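Side-chain contacts in purine nucleoside phosphorylase (PDB 3KHS), which probably catalyses the phosphorolysis of purine nucleosides to the free base and ribose 1-phosphate in purine salvage: residues 1-4 against 5-8; 93-96 against 97-101. All coordinates share one frame; numbering follows the deposited sequence.

Contact 1 of 2, residues 1-4 against 5-8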
loop_
_atom_site.group_PDB
_atom_site.type_symbol
_atom_site.label_atom_id
_atom_site.label_comp_id
_atom_site.label_asym_id
_atom_site.label_seq_id
_atom_site.Cartn_x
_atom_site.Cartn_y
_atom_site.Cartn_z
ATOM N N MET B 1 -19.289 -6.259 19.501
ATOM C CA MET B 1 -19.961 -5.105 18.852
ATOM C C MET B 1 -19.142 -4.643 17.645
ATOM O O MET B 1 -18.032 -4.116 17.801
ATOM C CB MET B 1 -20.130 -3.963 19.867
ATOM C CG MET B 1 -21.180 -2.934 19.472
ATOM S SD MET B 1 -22.383 -2.509 20.772
ATOM C CE MET B 1 -23.573 -3.885 20.606
ATOM N N THR B 2 -19.699 -4.861 16.451
ATOM C CA THR B 2 -19.062 -4.496 15.187
ATOM C C THR B 2 -19.259 -3.021 14.848
ATOM O O THR B 2 -20.116 -2.359 15.430
ATOM C CB THR B 2 -19.616 -5.356 14.022
ATOM O OG1 THR B 2 -21.025 -5.129 13.854
ATOM C CG2 THR B 2 -19.377 -6.827 14.308
ATOM N N ASP B 3 -18.469 -2.507 13.908
ATOM C CA ASP B 3 -18.586 -1.105 13.536
ATOM C C ASP B 3 -20.006 -0.765 13.137
ATOM O O ASP B 3 -20.523 0.280 13.512
ATOM C CB ASP B 3 -17.608 -0.754 12.413
ATOM C CG ASP B 3 -16.161 -0.932 12.843
ATOM O OD1 ASP B 3 -15.837 -0.563 14.007
ATOM O OD2 ASP B 3 -15.355 -1.437 12.022
ATOM N N TYR B 4 -20.651 -1.648 12.390
ATOM C CA TYR B 4 -22.015 -1.365 11.992
ATOM C C TYR B 4 -22.903 -1.281 13.244
ATOM O O TYR B 4 -23.798 -0.434 13.306
ATOM C CB TYR B 4 -22.512 -2.410 10.981
ATOM C CG TYR B 4 -23.743 -1.962 10.209
ATOM C CD1 TYR B 4 -23.846 -0.657 9.703
ATOM C CD2 TYR B 4 -24.822 -2.840 10.003
ATOM C CE1 TYR B 4 -24.997 -0.235 9.018
ATOM C CE2 TYR B 4 -25.981 -2.431 9.311
ATOM C CZ TYR B 4 -26.062 -1.131 8.828
ATOM O OH TYR B 4 -27.206 -0.736 8.169
ATOM N N ASP B 5 -22.644 -2.123 14.251
ATOM C CA ASP B 5 -23.419 -2.061 15.490
ATOM C C ASP B 5 -23.180 -0.724 16.193
ATOM O O ASP B 5 -24.114 -0.122 16.727
ATOM C CB ASP B 5 -23.069 -3.206 16.445
ATOM C CG ASP B 5 -23.730 -4.507 16.061
ATOM O OD1 ASP B 5 -24.952 -4.507 15.788
ATOM O OD2 ASP B 5 -23.024 -5.536 16.043
ATOM N N LEU B 6 -21.937 -0.253 16.192
ATOM C CA LEU B 6 -21.623 1.021 16.822
ATOM C C LEU B 6 -22.230 2.178 16.021
ATOM O O LEU B 6 -22.637 3.207 16.589
ATOM C CB LEU B 6 -20.104 1.163 16.965
ATOM C CG LEU B 6 -19.530 0.083 17.895
ATOM C CD1 LEU B 6 -18.022 0.087 17.874
ATOM C CD2 LEU B 6 -20.035 0.333 19.317
ATOM N N ALA B 7 -22.299 2.007 14.703
ATOM C CA ALA B 7 -22.879 3.033 13.831
ATOM C C ALA B 7 -24.359 3.169 14.158
ATOM O O ALA B 7 -24.877 4.279 14.255
ATOM C CB ALA B 7 -22.719 2.664 12.369
ATOM N N LYS B 8 -25.040 2.035 14.324
ATOM C CA LYS B 8 -26.458 2.058 14.677
ATOM C C LYS B 8 -26.680 2.768 16.016
ATOM O O LYS B 8 -27.615 3.552 16.163
ATOM C CB LYS B 8 -26.999 0.641 14.729
ATOM C CG LYS B 8 -27.149 0.032 13.353
ATOM C CD LYS B 8 -27.592 -1.402 13.442
ATOM C CE LYS B 8 -27.510 -2.073 12.091
ATOM N NZ LYS B 8 -27.613 -3.560 12.221
#
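A capping box opens the helix of residues 3-15, with Thr2 at the N-cap and Asp5 three residues on. Thr2 OG1 donates to Asp5 OD2 over 3.0 Å. It comes to that oxygen from above the carboxylate plane, 60° out of it. Two weak bonds complete the box. Asp5 N reaches Thr2 OG1 at 3.4 Å, and Thr2 N reaches Asp5 OD2 at the same length. Thr2 OG1 sits between its own backbone N and carbonyl carbon (chi1 62°), which turns it to the first turn of the helix. There it gives one bond and accepts a weak one. Behind the cap, Leu6 N, Ala7 N and Lys8 N bond to the carbonyls of Thr2, Asp3 and Tyr4.

Met1 folds back beside the box. Met1 CG lies 3.5 Å from Leu6 CD2, an apolar contact at the chain end, and also touches Asp5 CB. The extended Lys8 chain passes Tyr4 O and brings its end, CE and NZ, to the CD2-CE2 side of the Tyr4 ring. Lys8 CE lies over one face of the ring, 3.2 Å from Tyr4 CE2. Lys8 NZ is 3.5 Å from Tyr4 CE2. Ala7 CB approaches the ring obliquely and lies against Arg98 of helix 95-102. Thr2 and Asp5 side chains, each reaching weakly for the other's backbone N-H, mark a capping box at a helix N-terminus.

Contact 2 of 2, residues 93-96 against 97-101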
loop_
_atom_site.group_PDB
_atom_site.type_symbol
_atom_site.label_atom_id
_atom_site.label_comp_id
_atom_site.label_asym_id
_atom_site.label_seq_id
_atom_site.Cartn_x
_atom_site.Cartn_y
_atom_site.Cartn_z
ATOM N N ALA B 93 -11.951 6.133 9.436
ATOM C CA ALA B 93 -12.264 7.374 8.719
ATOM C C ALA B 93 -13.554 7.267 7.939
ATOM O O ALA B 93 -14.100 8.266 7.502
ATOM C CB ALA B 93 -11.117 7.766 7.732
ATOM N N THR B 94 -14.035 6.052 7.736
ATOM C CA THR B 94 -15.269 5.898 6.985
ATOM C C THR B 94 -16.434 5.506 7.895
ATOM O O THR B 94 -17.482 5.043 7.421
ATOM C CB THR B 94 -15.129 4.841 5.834
ATOM O OG1 THR B 94 -14.752 3.571 6.373
ATOM C CG2 THR B 94 -14.118 5.293 4.816
ATOM N N PHE B 95 -16.249 5.697 9.198
ATOM C CA PHE B 95 -17.283 5.372 10.182
ATOM C C PHE B 95 -18.508 6.274 9.981
ATOM O O PHE B 95 -19.643 5.832 10.107
ATOM C CB PHE B 95 -16.745 5.527 11.614
ATOM C CG PHE B 95 -17.765 5.242 12.677
ATOM C CD1 PHE B 95 -18.253 3.954 12.864
ATOM C CD2 PHE B 95 -18.288 6.277 13.446
ATOM C CE1 PHE B 95 -19.250 3.684 13.794
ATOM C CE2 PHE B 95 -19.279 6.031 14.372
ATOM C CZ PHE B 95 -19.767 4.729 14.555
ATOM N N PRO B 96 -18.289 7.559 9.666
ATOM C CA PRO B 96 -19.450 8.439 9.464
ATOM C C PRO B 96 -20.337 7.973 8.296
ATOM O O PRO B 96 -21.540 8.220 8.294
ATOM C CB PRO B 96 -18.812 9.812 9.235
ATOM C CG PRO B 96 -17.519 9.733 10.027
ATOM C CD PRO B 96 -17.030 8.327 9.683
ATOM N N MET B 97 -19.761 7.289 7.310
ATOM C CA MET B 97 -20.573 6.786 6.200
ATOM C C MET B 97 -21.474 5.659 6.688
ATOM O O MET B 97 -22.602 5.491 6.196
ATOM C CB MET B 97 -19.728 6.234 5.041
ATOM C CG MET B 97 -19.143 7.283 4.110
ATOM S SD MET B 97 -20.332 8.391 3.386
ATOM C CE MET B 97 -20.159 9.840 4.474
ATOM N N ARG B 98 -20.966 4.862 7.624
ATOM C CA ARG B 98 -21.768 3.777 8.159
ATOM C C ARG B 98 -22.888 4.419 8.991
ATOM O O ARG B 98 -24.023 3.955 8.974
ATOM C CB ARG B 98 -20.894 2.831 8.987
ATOM C CG ARG B 98 -19.910 2.044 8.139
ATOM C CD ARG B 98 -19.135 0.995 8.942
ATOM N NE ARG B 98 -18.251 0.183 8.093
ATOM C CZ ARG B 98 -17.070 0.590 7.613
ATOM N NH1 ARG B 98 -16.622 1.793 7.897
ATOM N NH2 ARG B 98 -16.338 -0.209 6.844
ATOM N N VAL B 99 -22.567 5.508 9.681
ATOM C CA VAL B 99 -23.563 6.225 10.473
ATOM C C VAL B 99 -24.650 6.784 9.521
ATOM O O VAL B 99 -25.844 6.632 9.774
ATOM C CB VAL B 99 -22.887 7.357 11.282
ATOM C CG1 VAL B 99 -23.905 8.239 11.931
ATOM C CG2 VAL B 99 -21.955 6.751 12.344
ATOM N N PHE B 100 -24.229 7.428 8.433
ATOM C CA PHE B 100 -25.172 7.948 7.449
ATOM C C PHE B 100 -26.165 6.856 7.082
ATOM O O PHE B 100 -27.358 7.087 7.080
ATOM C CB PHE B 100 -24.451 8.385 6.170
ATOM C CG PHE B 100 -24.036 9.840 6.158
ATOM C CD1 PHE B 100 -23.818 10.527 7.336
ATOM C CD2 PHE B 100 -23.802 10.487 4.965
ATOM C CE1 PHE B 100 -23.376 11.814 7.324
ATOM C CE2 PHE B 100 -23.352 11.798 4.935
ATOM C CZ PHE B 100 -23.137 12.460 6.108
ATOM N N LYS B 101 -25.669 5.665 6.769
ATOM C CA LYS B 101 -26.543 4.565 6.400
ATOM C C LYS B 101 -27.530 4.236 7.521
ATOM O O LYS B 101 -28.733 4.112 7.288
ATOM C CB LYS B 101 -25.736 3.309 6.082
ATOM C CG LYS B 101 -26.581 2.096 5.690
ATOM C CD LYS B 101 -25.872 0.811 6.053
ATOM C CE LYS B 101 -26.332 -0.372 5.202
ATOM N NZ LYS B 101 -27.797 -0.394 5.038
#
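Val99 CG2 lies over one face of the Phe95 ring, in a CH-pi contact across one helical turn. Val99 CG2 is 3.9 Å from the centroid of the Phe95 ring, 28° off the normal. Val99 CG2 comes nearest to Phe95 CE2, at 3.4 Å. With CG anti to the backbone N and beside the carbonyl carbon (chi1 179°), the Phe95 ring swings along the helix to Val99. The Phe100 ring has Met97 CE on one face, 3.6 Å above its plane and offset toward the rim. The Pro96 carbonyl oxygen approaches that ring obliquely. Thr94 OG1 lies at the edge of the Arg98 guanidinium group, near its plane, with Phe95 N an unbonded neighbour on that rim.

Arg98 NH1 donates to Thr94 OG1 over 3.0 Å, with an N-H...O angle of 145°. The same hydroxyl is within hydrogen-bonding reach of the carbonyl oxygens of Ala90 and Ala91, which must share its one hydrogen. Arg98 NH2 bonds to the carbonyl of Pro143, so the guanidinium group bridges the helix start and a loop. Thr94 stands at the N-cap of helix 95-102, but its side chain makes no capping bond. The helix begins instead with weak bonds from Met97 N and Arg98 N to Thr94 O. Pro96 sits in this first turn, where its missing N-H costs no helix bond.

Val99 N then bonds to Phe95 O, and Phe100 N to Pro96 O over 2.8 Å. Met97 and Phe100 pack on Met78 of strand 73-79, while Phe95 and Val99 touch Thr10 of helix 3-15.

Overall arrangement
From the N terminus, contact 1 comes first and starts helix 3-15 at the surface. The chain then runs through strands 24-28, 42-46, 64-70 and 73-79, then the short helix 90-93, before contact 2 starts helix 95-102 in the interior. Each contact is a single local turn and closes no long loop. They stand in series, neither nested nor crossed. Their centres are about 10 Å apart, and the two helix starts pack together. Phe95 lies against the Asp3 to Ala7 turn, and Lys101 lies against Tyr4. Helix 95-102 thus sits between the N-terminal helix and strand 73-79, joining the outer helix to the mixed sheet.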